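Local coordinates for FMN-binding protein (Syntrophomonas wolfei subsp. wolfei, PDB 3IN6), which binds flavin mononucleotide between its two subunits, as a flavoprotein probably of the split-barrel FMN-binding type, at residues R16-K21 with D94-Y99; A104-G109 with C132-I137; L35-R40 with Y71-E76. One frame throughout, in Å; residues are numbered along the deposited sequence.

Contact 1: residues R16-K21 with D94-Y99. With FMN (flavin mononucleotide), chain E.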
loop_
_atom_site.group_PDB
_atom_site.type_symbol
_atom_site.label_atom_id
_atom_site.label_comp_id
_atom_site.label_asym_id
_atom_site.label_seq_id
_atom_site.Cartn_x
_atom_site.Cartn_y
_atom_site.Cartn_z
ATOM N N ARG A 16 -16.640 10.672 -12.801
ATOM C CA ARG A 16 -17.815 10.198 -12.066
ATOM C C ARG A 16 -17.749 8.691 -11.834
ATOM O O ARG A 16 -18.121 8.194 -10.766
ATOM C CB ARG A 16 -19.108 10.587 -12.791
ATOM C CG ARG A 16 -20.393 10.098 -12.155
ATOM C CD ARG A 16 -20.488 10.398 -10.667
ATOM N NE ARG A 16 -20.308 11.809 -10.373
ATOM C CZ ARG A 16 -20.131 12.308 -9.158
ATOM N NH1 ARG A 16 -20.101 11.511 -8.083
ATOM N NH2 ARG A 16 -19.968 13.617 -9.018
ATOM N N GLU A 17 -17.281 7.971 -12.843
ATOM C CA GLU A 17 -17.101 6.520 -12.756
ATOM C C GLU A 17 -16.110 6.189 -11.636
ATOM O O GLU A 17 -16.344 5.314 -10.822
ATOM C CB GLU A 17 -16.503 6.008 -14.065
ATOM C CG GLU A 17 -17.380 6.113 -15.304
ATOM C CD GLU A 17 -17.995 4.797 -15.685
ATOM O OE1 GLU A 17 -18.569 4.132 -14.798
ATOM O OE2 GLU A 17 -17.893 4.425 -16.870
ATOM N N LEU A 18 -14.991 6.904 -11.610
ATOM C CA LEU A 18 -13.970 6.679 -10.594
ATOM C C LEU A 18 -14.488 7.016 -9.197
ATOM O O LEU A 18 -14.263 6.243 -8.255
ATOM C CB LEU A 18 -12.722 7.483 -10.916
ATOM C CG LEU A 18 -11.960 6.952 -12.133
ATOM C CD1 LEU A 18 -11.000 8.010 -12.687
ATOM C CD2 LEU A 18 -11.224 5.659 -11.760
ATOM N N LEU A 19 -15.180 8.154 -9.064
ATOM C CA LEU A 19 -15.760 8.559 -7.780
ATOM C C LEU A 19 -16.747 7.501 -7.262
ATOM O O LEU A 19 -16.766 7.187 -6.069
ATOM C CB LEU A 19 -16.472 9.906 -7.904
ATOM C CG LEU A 19 -15.580 11.155 -8.013
ATOM C CD1 LEU A 19 -16.321 12.347 -8.622
ATOM C CD2 LEU A 19 -15.019 11.469 -6.633
ATOM N N GLU A 20 -17.574 6.957 -8.137
ATOM C CA GLU A 20 -18.563 5.959 -7.676
ATOM C C GLU A 20 -17.935 4.638 -7.290
ATOM O O GLU A 20 -18.294 4.052 -6.272
ATOM C CB GLU A 20 -19.685 5.796 -8.676
ATOM C CG GLU A 20 -20.471 7.101 -8.841
ATOM C CD GLU A 20 -20.980 7.626 -7.510
ATOM O OE1 GLU A 20 -21.672 6.873 -6.794
ATOM O OE2 GLU A 20 -20.691 8.788 -7.183
ATOM N N LYS A 21 -16.975 4.181 -8.076
ATOM C CA LYS A 21 -16.274 2.947 -7.758
ATOM C C LYS A 21 -15.543 3.104 -6.429
ATOM O O LYS A 21 -15.555 2.208 -5.602
ATOM C CB LYS A 21 -15.285 2.604 -8.857
ATOM C CG LYS A 21 -14.732 1.206 -8.759
ATOM C CD LYS A 21 -13.904 0.928 -9.990
ATOM C CE LYS A 21 -13.592 -0.522 -10.142
ATOM N NZ LYS A 21 -12.849 -0.758 -11.405
ATOM N N ASP A 94 -11.262 -6.723 -8.213
ATOM C CA ASP A 94 -11.472 -5.297 -8.426
ATOM C C ASP A 94 -10.672 -4.478 -7.409
ATOM O O ASP A 94 -10.035 -5.028 -6.520
ATOM C CB ASP A 94 -12.960 -4.974 -8.265
ATOM C CG ASP A 94 -13.357 -3.684 -8.942
ATOM O OD1 ASP A 94 -12.885 -3.434 -10.076
ATOM O OD2 ASP A 94 -14.163 -2.933 -8.352
ATOM N N GLY A 95 -10.697 -3.160 -7.536
ATOM C CA GLY A 95 -9.981 -2.307 -6.585
ATOM C C GLY A 95 -9.931 -0.860 -7.005
ATOM O O GLY A 95 -10.401 -0.504 -8.056
ATOM N N ILE A 96 -9.329 -0.019 -6.186
ATOM C CA ILE A 96 -9.241 1.407 -6.506
ATOM C C ILE A 96 -8.093 2.007 -5.724
ATOM O O ILE A 96 -7.660 1.441 -4.698
ATOM C CB ILE A 96 -10.556 2.121 -6.092
ATOM C CG1 ILE A 96 -10.691 3.532 -6.702
ATOM C CG2 ILE A 96 -10.691 2.147 -4.535
ATOM C CD1 ILE A 96 -10.932 3.577 -8.221
ATOM N N ARG A 97 -7.592 3.143 -6.207
ATOM C CA ARG A 97 -6.573 3.901 -5.510
ATOM C C ARG A 97 -7.113 5.285 -5.319
ATOM O O ARG A 97 -7.508 5.935 -6.294
ATOM C CB ARG A 97 -5.275 3.970 -6.290
ATOM C CG ARG A 97 -4.484 2.700 -6.265
ATOM C CD ARG A 97 -3.209 2.813 -7.095
ATOM N NE ARG A 97 -3.457 3.038 -8.515
ATOM C CZ ARG A 97 -2.497 3.145 -9.433
ATOM N NH1 ARG A 97 -1.214 3.043 -9.099
ATOM N NH2 ARG A 97 -2.816 3.354 -10.701
ATOM N N VAL A 98 -7.147 5.734 -4.065
ATOM C CA VAL A 98 -7.617 7.064 -3.749
ATOM C C VAL A 98 -6.499 7.858 -3.064
ATOM O O VAL A 98 -6.113 7.549 -1.930
ATOM C CB VAL A 98 -8.843 7.012 -2.823
ATOM C CG1 VAL A 98 -9.396 8.387 -2.631
ATOM C CG2 VAL A 98 -9.943 6.054 -3.368
ATOM N N TYR A 99 -6.016 8.903 -3.740
ATOM C CA TYR A 99 -4.945 9.764 -3.242
ATOM C C TYR A 99 -5.496 10.908 -2.430
ATOM O O TYR A 99 -6.407 11.614 -2.868
ATOM C CB TYR A 99 -4.114 10.305 -4.404
ATOM C CG TYR A 99 -3.477 9.213 -5.217
ATOM C CD1 TYR A 99 -4.207 8.513 -6.155
ATOM C CD2 TYR A 99 -2.138 8.894 -5.066
ATOM C CE1 TYR A 99 -3.649 7.537 -6.907
ATOM C CE2 TYR A 99 -1.570 7.883 -5.812
ATOM C CZ TYR A 99 -2.326 7.223 -6.742
ATOM O OH TYR A 99 -1.790 6.217 -7.502
HETATM N N1 FMN E . 3.961 -4.087 -13.074
HETATM C C2 FMN E . 5.321 -4.227 -12.963
HETATM O O2 FMN E . 6.057 -3.369 -13.459
HETATM N N3 FMN E . 5.845 -5.320 -12.283
HETATM C C4 FMN E . 5.003 -6.273 -11.728
HETATM O O4 FMN E . 5.468 -7.249 -11.137
HETATM C C4A FMN E . 3.628 -6.131 -11.850
HETATM N N5 FMN E . 2.780 -7.077 -11.302
HETATM C C5A FMN E . 1.414 -6.930 -11.430
HETATM C C6 FMN E . 0.589 -7.900 -10.867
HETATM C C7 FMN E . -0.791 -7.788 -10.970
HETATM C C7M FMN E . -1.661 -8.848 -10.354
HETATM C C8 FMN E . -1.348 -6.694 -11.633
HETATM C C8M FMN E . -2.842 -6.561 -11.741
HETATM C C9 FMN E . -0.523 -5.714 -12.187
HETATM C C9A FMN E . 0.874 -5.824 -12.098
HETATM N N10 FMN E . 1.736 -4.860 -12.644
HETATM C C10 FMN E . 3.106 -5.027 -12.529
HETATM C "C1'" FMN E . 1.232 -3.653 -13.403
HETATM C "C2'" FMN E . 1.246 -2.363 -12.580
HETATM O "O2'" FMN E . 0.513 -2.536 -11.395
HETATM C "C3'" FMN E . 0.669 -1.220 -13.424
HETATM O "O3'" FMN E . 1.615 -0.915 -14.434
HETATM C "C4'" FMN E . 0.310 0.020 -12.589
HETATM O "O4'" FMN E . -0.514 0.911 -13.311
HETATM C "C5'" FMN E . 1.550 0.786 -12.182
HETATM O "O5'" FMN E . 1.187 1.868 -11.370
HETATM P P FMN E . 2.037 3.237 -11.355
HETATM O O1P FMN E . 3.444 2.946 -10.890
HETATM O O2P FMN E . 1.363 4.175 -10.382
HETATM O O3P FMN E . 2.055 3.885 -12.733
#

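Contact 2: residues A104-G109 with C132-I137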
loop_
_atom_site.group_PDB
_atom_site.type_symbol
_atom_site.label_atom_id
_atom_site.label_comp_id
_atom_site.label_asym_id
_atom_site.label_seq_id
_atom_site.Cartn_x
_atom_site.Cartn_y
_atom_site.Cartn_z
ATOM N N ALA A 104 -7.843 17.611 8.341
ATOM C CA ALA A 104 -8.135 17.845 9.745
ATOM C C ALA A 104 -7.892 16.608 10.591
ATOM O O ALA A 104 -7.972 15.492 10.109
ATOM C CB ALA A 104 -9.579 18.310 9.893
ATOM N N ASP A 105 -7.556 16.857 11.850
ATOM C CA ASP A 105 -7.314 15.856 12.871
ATOM C C ASP A 105 -8.207 16.315 14.024
ATOM O O ASP A 105 -7.853 17.244 14.761
ATOM C CB ASP A 105 -5.838 15.895 13.250
ATOM C CG ASP A 105 -5.487 14.961 14.380
ATOM O OD1 ASP A 105 -6.378 14.270 14.919
ATOM O OD2 ASP A 105 -4.290 14.919 14.717
ATOM N N LEU A 106 -9.364 15.680 14.182
ATOM C CA LEU A 106 -10.349 16.161 15.146
ATOM C C LEU A 106 -10.751 15.176 16.252
ATOM O O LEU A 106 -10.704 13.954 16.069
ATOM C CB LEU A 106 -11.585 16.611 14.364
ATOM C CG LEU A 106 -11.314 17.637 13.258
ATOM C CD1 LEU A 106 -12.516 17.786 12.360
ATOM C CD2 LEU A 106 -10.912 18.993 13.860
ATOM N N GLN A 107 -11.141 15.741 17.397
ATOM C CA GLN A 107 -11.597 14.980 18.569
ATOM C C GLN A 107 -13.090 15.166 18.851
ATOM O O GLN A 107 -13.622 14.546 19.755
ATOM C CB GLN A 107 -10.780 15.347 19.822
ATOM C CG GLN A 107 -9.426 14.650 19.931
ATOM C CD GLN A 107 -8.488 15.013 18.808
ATOM O OE1 GLN A 107 -8.404 16.174 18.417
ATOM N NE2 GLN A 107 -7.768 14.023 18.282
ATOM N N GLU A 108 -13.764 16.001 18.068
ATOM C CA GLU A 108 -15.199 16.235 18.223
ATOM C C GLU A 108 -15.776 16.782 16.923
ATOM O O GLU A 108 -15.033 17.082 16.003
ATOM C CB GLU A 108 -15.448 17.228 19.358
ATOM C CG GLU A 108 -14.777 18.583 19.155
ATOM C CD GLU A 108 -15.017 19.534 20.306
ATOM O OE1 GLU A 108 -15.037 19.082 21.474
ATOM O OE2 GLU A 108 -15.170 20.745 20.047
ATOM N N GLY A 109 -17.095 16.911 16.859
ATOM C CA GLY A 109 -17.782 17.454 15.688
ATOM C C GLY A 109 -18.490 16.391 14.872
ATOM O O GLY A 109 -18.423 15.198 15.188
ATOM N N CYS A 132 -10.261 11.570 14.721
ATOM C CA CYS A 132 -11.002 11.404 13.498
ATOM C C CYS A 132 -10.115 12.133 12.485
ATOM O O CYS A 132 -9.835 13.324 12.649
ATOM C CB CYS A 132 -12.385 12.030 13.554
ATOM S SG CYS A 132 -13.168 11.887 11.941
ATOM N N LEU A 133 -9.609 11.409 11.494
ATOM C CA LEU A 133 -8.780 12.018 10.483
ATOM C C LEU A 133 -9.671 12.386 9.310
ATOM O O LEU A 133 -10.443 11.555 8.830
ATOM C CB LEU A 133 -7.655 11.078 10.033
ATOM C CG LEU A 133 -6.693 10.619 11.126
ATOM C CD1 LEU A 133 -5.692 9.664 10.519
ATOM C CD2 LEU A 133 -6.011 11.810 11.816
ATOM N N VAL A 134 -9.573 13.633 8.857
ATOM C CA VAL A 134 -10.389 14.084 7.745
ATOM C C VAL A 134 -9.483 14.290 6.558
ATOM O O VAL A 134 -8.538 15.082 6.639
ATOM C CB VAL A 134 -11.143 15.389 8.090
ATOM C CG1 VAL A 134 -12.095 15.760 6.960
ATOM C CG2 VAL A 134 -11.906 15.229 9.431
ATOM N N PHE A 135 -9.754 13.577 5.466
ATOM C CA PHE A 135 -8.938 13.706 4.252
ATOM C C PHE A 135 -9.652 14.380 3.096
ATOM O O PHE A 135 -10.839 14.220 2.922
ATOM C CB PHE A 135 -8.458 12.344 3.732
ATOM C CG PHE A 135 -7.634 11.556 4.711
ATOM C CD1 PHE A 135 -6.257 11.681 4.736
ATOM C CD2 PHE A 135 -8.239 10.623 5.559
ATOM C CE1 PHE A 135 -5.482 10.917 5.635
ATOM C CE2 PHE A 135 -7.480 9.859 6.449
ATOM C CZ PHE A 135 -6.090 10.015 6.487
ATOM N N LYS A 136 -8.889 15.125 2.300
ATOM C CA LYS A 136 -9.383 15.704 1.062
ATOM C C LYS A 136 -8.908 14.775 -0.025
ATOM O O LYS A 136 -7.723 14.400 -0.044
ATOM C CB LYS A 136 -8.813 17.111 0.829
ATOM C CG LYS A 136 -9.083 17.669 -0.575
ATOM C CD LYS A 136 -8.373 19.026 -0.778
ATOM C CE LYS A 136 -8.517 19.535 -2.215
ATOM N NZ LYS A 136 -7.779 20.823 -2.445
ATOM N N ILE A 137 -9.822 14.395 -0.923
ATOM C CA ILE A 137 -9.488 13.516 -2.030
ATOM C C ILE A 137 -8.870 14.374 -3.113
ATOM O O ILE A 137 -9.457 15.358 -3.545
ATOM C CB ILE A 137 -10.700 12.806 -2.629
ATOM C CG1 ILE A 137 -11.351 11.852 -1.613
ATOM C CG2 ILE A 137 -10.276 12.068 -3.890
ATOM C CD1 ILE A 137 -12.612 11.266 -2.085
#

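Contact 3: residues L35-R40 with Y71-E76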
loop_
_atom_site.group_PDB
_atom_site.type_symbol
_atom_site.label_atom_id
_atom_site.label_comp_id
_atom_site.label_asym_id
_atom_site.label_seq_id
_atom_site.Cartn_x
_atom_site.Cartn_y
_atom_site.Cartn_z
ATOM N N LEU A 35 -3.558 2.188 3.736
ATOM C CA LEU A 35 -3.203 3.621 3.637
ATOM C C LEU A 35 -1.666 3.696 3.650
ATOM O O LEU A 35 -1.013 3.284 4.617
ATOM C CB LEU A 35 -3.816 4.443 4.781
ATOM C CG LEU A 35 -3.363 5.926 4.899
ATOM C CD1 LEU A 35 -3.685 6.672 3.609
ATOM C CD2 LEU A 35 -4.031 6.645 6.112
ATOM N N SER A 36 -1.091 4.178 2.556
ATOM C CA SER A 36 0.339 4.285 2.453
ATOM C C SER A 36 0.656 5.751 2.751
ATOM O O SER A 36 -0.031 6.643 2.250
ATOM C CB SER A 36 0.833 3.844 1.059
ATOM O OG SER A 36 0.527 2.487 0.803
ATOM N N THR A 37 1.674 5.974 3.581
ATOM C CA THR A 37 2.101 7.319 4.028
ATOM C C THR A 37 3.611 7.474 3.902
ATOM O O THR A 37 4.281 6.536 3.508
ATOM C CB THR A 37 1.662 7.571 5.499
ATOM O OG1 THR A 37 2.248 6.580 6.370
ATOM C CG2 THR A 37 0.104 7.526 5.627
ATOM N N VAL A 38 4.137 8.664 4.223
ATOM C CA VAL A 38 5.561 8.963 4.131
ATOM C C VAL A 38 5.957 10.021 5.166
ATOM O O VAL A 38 5.112 10.819 5.559
ATOM C CB VAL A 38 5.933 9.532 2.722
ATOM C CG1 VAL A 38 5.274 10.879 2.494
ATOM C CG2 VAL A 38 7.454 9.651 2.551
ATOM N N ASP A 39 7.222 10.003 5.617
ATOM C CA ASP A 39 7.736 11.036 6.533
ATOM C C ASP A 39 8.622 12.022 5.778
ATOM O O ASP A 39 8.839 11.847 4.569
ATOM C CB ASP A 39 8.469 10.453 7.761
ATOM C CG ASP A 39 9.882 9.933 7.460
ATOM O OD1 ASP A 39 10.334 9.872 6.291
ATOM O OD2 ASP A 39 10.561 9.586 8.442
ATOM N N ARG A 40 9.135 13.031 6.509
ATOM C CA ARG A 40 9.954 14.113 5.953
ATOM C C ARG A 40 11.249 13.637 5.276
ATOM O O ARG A 40 11.838 14.366 4.465
ATOM C CB ARG A 40 10.322 15.147 7.054
ATOM C CG ARG A 40 11.070 14.492 8.205
ATOM C CD ARG A 40 11.999 15.352 9.037
ATOM N NE ARG A 40 11.321 16.020 10.123
ATOM C CZ ARG A 40 11.833 16.261 11.331
ATOM N NH1 ARG A 40 13.044 15.855 11.691
ATOM N NH2 ARG A 40 11.081 16.899 12.213
ATOM N N TYR A 71 0.008 7.750 11.535
ATOM C CA TYR A 71 -0.439 9.028 12.078
ATOM C C TYR A 71 0.692 10.043 12.147
ATOM O O TYR A 71 0.514 11.200 11.758
ATOM C CB TYR A 71 -1.042 8.829 13.475
ATOM C CG TYR A 71 -1.470 10.105 14.132
ATOM C CD1 TYR A 71 -2.572 10.814 13.659
ATOM C CD2 TYR A 71 -0.797 10.600 15.237
ATOM C CE1 TYR A 71 -2.989 11.991 14.274
ATOM C CE2 TYR A 71 -1.209 11.781 15.856
ATOM C CZ TYR A 71 -2.303 12.461 15.369
ATOM O OH TYR A 71 -2.701 13.623 15.970
ATOM N N ALA A 72 1.839 9.619 12.678
ATOM C CA ALA A 72 3.024 10.490 12.760
ATOM C C ALA A 72 3.431 10.987 11.368
ATOM O O ALA A 72 3.802 12.143 11.212
ATOM C CB ALA A 72 4.197 9.765 13.419
ATOM N N ASN A 73 3.398 10.109 10.369
ATOM C CA ASN A 73 3.703 10.503 8.975
ATOM C C ASN A 73 2.721 11.576 8.459
ATOM O O ASN A 73 3.131 12.661 7.968
ATOM C CB ASN A 73 3.686 9.283 8.071
ATOM C CG ASN A 73 4.910 8.400 8.262
ATOM O OD1 ASN A 73 5.906 8.811 8.856
ATOM N ND2 ASN A 73 4.848 7.193 7.732
ATOM N N LEU A 74 1.430 11.319 8.638
ATOM C CA LEU A 74 0.410 12.277 8.196
ATOM C C LEU A 74 0.631 13.649 8.819
ATOM O O LEU A 74 0.478 14.656 8.135
ATOM C CB LEU A 74 -0.995 11.761 8.484
ATOM C CG LEU A 74 -1.373 10.546 7.641
ATOM C CD1 LEU A 74 -2.679 9.932 8.161
ATOM C CD2 LEU A 74 -1.455 10.911 6.122
ATOM N N LYS A 75 1.049 13.701 10.082
ATOM C CA LYS A 75 1.301 15.001 10.727
ATOM C C LYS A 75 2.577 15.653 10.219
ATOM O O LYS A 75 2.714 16.863 10.315
ATOM C CB LYS A 75 1.368 14.893 12.257
ATOM C CG LYS A 75 0.145 14.291 12.939
ATOM C CD LYS A 75 -1.139 15.067 12.734
ATOM C CE LYS A 75 -1.133 16.401 13.491
ATOM N NZ LYS A 75 -2.441 17.097 13.365
ATOM N N GLU A 76 3.531 14.871 9.714
ATOM C CA GLU A 76 4.766 15.440 9.150
ATOM C C GLU A 76 4.584 15.946 7.730
ATOM O O GLU A 76 5.007 17.049 7.403
ATOM C CB GLU A 76 5.920 14.426 9.108
ATOM C CG GLU A 76 6.542 14.190 10.426
ATOM C CD GLU A 76 7.794 13.335 10.377
ATOM O OE1 GLU A 76 8.463 13.214 9.330
ATOM O OE2 GLU A 76 8.107 12.781 11.438
HETATM O O HOH W 1 9.023 7.371 9.335
#

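Contact 1: residues R16-K21 with D94-Y99
Lys-21 and Asp-94 meet tip to tip in a salt bridge between helix 2-28 and strand 92-106. With CG anti to the backbone N (chi1 -168°) and the chain extended beyond it, Lys-21 brings NZ to 3.0 Å from Asp-94 OD1, but the hydrogen bond is weak. Lys-21 CE passes 3.8 Å from Gly-95 O. Deeper in, Leu-18 CD2 touches Ile-96 CD1 at 4.1 Å, the two side chains crossing obliquely. On the outer side of the helix, Arg-16 NH1 donates to Glu-20 OE2 over 2.9 Å, its partner lying in the guanidinium plane; Arg-23 is a second partner of Glu-20 OE2, and Asp-57 pairs with Arg-16 NH2.

Arg-97 points to the opposite side of the strand from Ile-96 and belongs to the flavin site. Its NH1 gives a hydrogen bond to phosphate oxygen O2P of FMN at 3.1 Å (145° at the hydrogen), while Tyr-99 OH, hydrogen-bonded to Asn-45 OD1 of the second subunit, stands 3.4 Å above the guanidinium plane, toward its rim. NH1 also donates to Ile-46 O of the second subunit and NH2 to Pro-142 O, a pattern that would hold the group's rotation. Strand 92-106 runs between strands 79-87 and 131-141, with segment 16-21 of helix 2-28 crossing segment 94-99 at 104°, where Ile-96 also packs on Ala-22, Leu-25, Val-84 and Ile-140.

Contact 2: residues A104-G109 with C132-I137
Ala-104 O accepts the hydrogen of Val-134 N at 2.8 Å with the N-H almost straight on it (173°), and Leu-133 CA adds a CA-H...O contact to the same oxygen at 3.6 Å. Ala-104 N returns a bond to Val-134 O, which makes this a hydrogen-bonded antiparallel pair. Leu-106 and Cys-132 form the next such pair, through Leu-106 N to Cys-132 O (2.9 Å) and Cys-132 N to Leu-106 O (2.8 Å). Asp-105 faces Leu-133 at the non-hydrogen-bonded position between them.

Ala-104, Leu-106, Cys-132 and Val-134 share one face. There Ala-104 CB rests on Val-134 CB at 3.8 Å, and Val-134 CG2, anti to the carbonyl carbon, also meets Leu-106 CD1 at 3.9 Å. On the other face Asp-105 and Leu-133 lie side by side, Asp-105 OD1 4.0 Å from Leu-133 CD2. The carboxylate finds its polar partners beyond the strands: Tyr-71 and Lys-75 at OD2, Asn-131 at OD1.

Main-chain bonds therefore join antiparallel neighbours 92-106 and 131-141, connected through helix 110-120, which packs on the apolar face; the other sets Leu-133 against helix 68-77 beside Asp-105, whose ionised form Lys-75 would probably favour.

Contact 3: residues L35-R40 with Y71-E76
Strand 35-38 and helix 71-76 approach to 7.1 Å between axes at 54°, and the backbones come nearest just past the strand's end, where the CA atoms of Asp-39 and Asn-73 are 4.7 Å apart. Asn-73 reaches across here. Its ND2 donates to Thr-37 OG1 at 3.0 Å, nearly straight (171°), with the hydroxyl oxygen in the amide plane; the two side chains cross at about a right angle. Thr-37 OG1 sits between its own backbone N and carbonyl carbon, while its CG2 meets Leu-74. Asn-73 CB presses against Val-38 O at 3.3 Å, and Asn-73 OD1 lies beside Asp-39 CB, sharing a weakly bound water with Asp-39 OD2. An alanine in place of Asn-73 would probably leave the Thr-37 hydroxyl without this donor and open a gap beside Asp-39 CB.

Toward the surface, Glu-76 extends beyond CG and places OE1 2.9 Å from Arg-40 N, in a bond close to linear (174°). The same oxygen lies well out of the Arg-40 guanidinium plane, so that pairing is one of charge alone. It also lies 4.3 Å from Asp-39 OD2, a like charge whose cost the bound N-H and nearby arginine would partly offset; Asp-39 OD1 turns to Glu-43 N.

Inward, the contact is apolar: Leu-74 CD2 meets Thr-37 CG2 at 3.8 Å, while Leu-74 CD1 and Leu-35 CD2 touch tip to tip. Thr-37 and Asn-73 also pack on FMN-binding Asn-45, and Thr-37 on Thr-70, another flavin ligand. Helix 68-77 thus packs on strand 33-38, itself between strands 44-48 and 79-87. Leu-74 continues onto Leu-133 and Phe-135 of strand 131-141, and Ser-36 OG is hydrogen-bonded to Ser-36 OG of the second subunit.

Overall arrangement
All three contacts build on one antiparallel sheet. Contacts 1 and 2 share strand 92-106, which contact 2 pairs with its neighbour 131-141, but lie on opposite sides of the chain's centre, about 21 Å between centres; Val-98 and Tyr-99 touch Ile-137 where they meet. Contact 3 is mostly buried, the others partly so. Their chemistry differs with the elements joined: strand pairing in contact 2 rests on main-chain bonds, contact 1 sets a rim salt bridge beside leucine-isoleucine packing, and contact 3 has a buried amide-hydroxyl bond as well as an exposed glutamate link. Contacts 2 and 3 join directly through helix 68-77. Contacts 1 and 3 both touch the second subunit, contact 1 reaching the flavin phosphate itself.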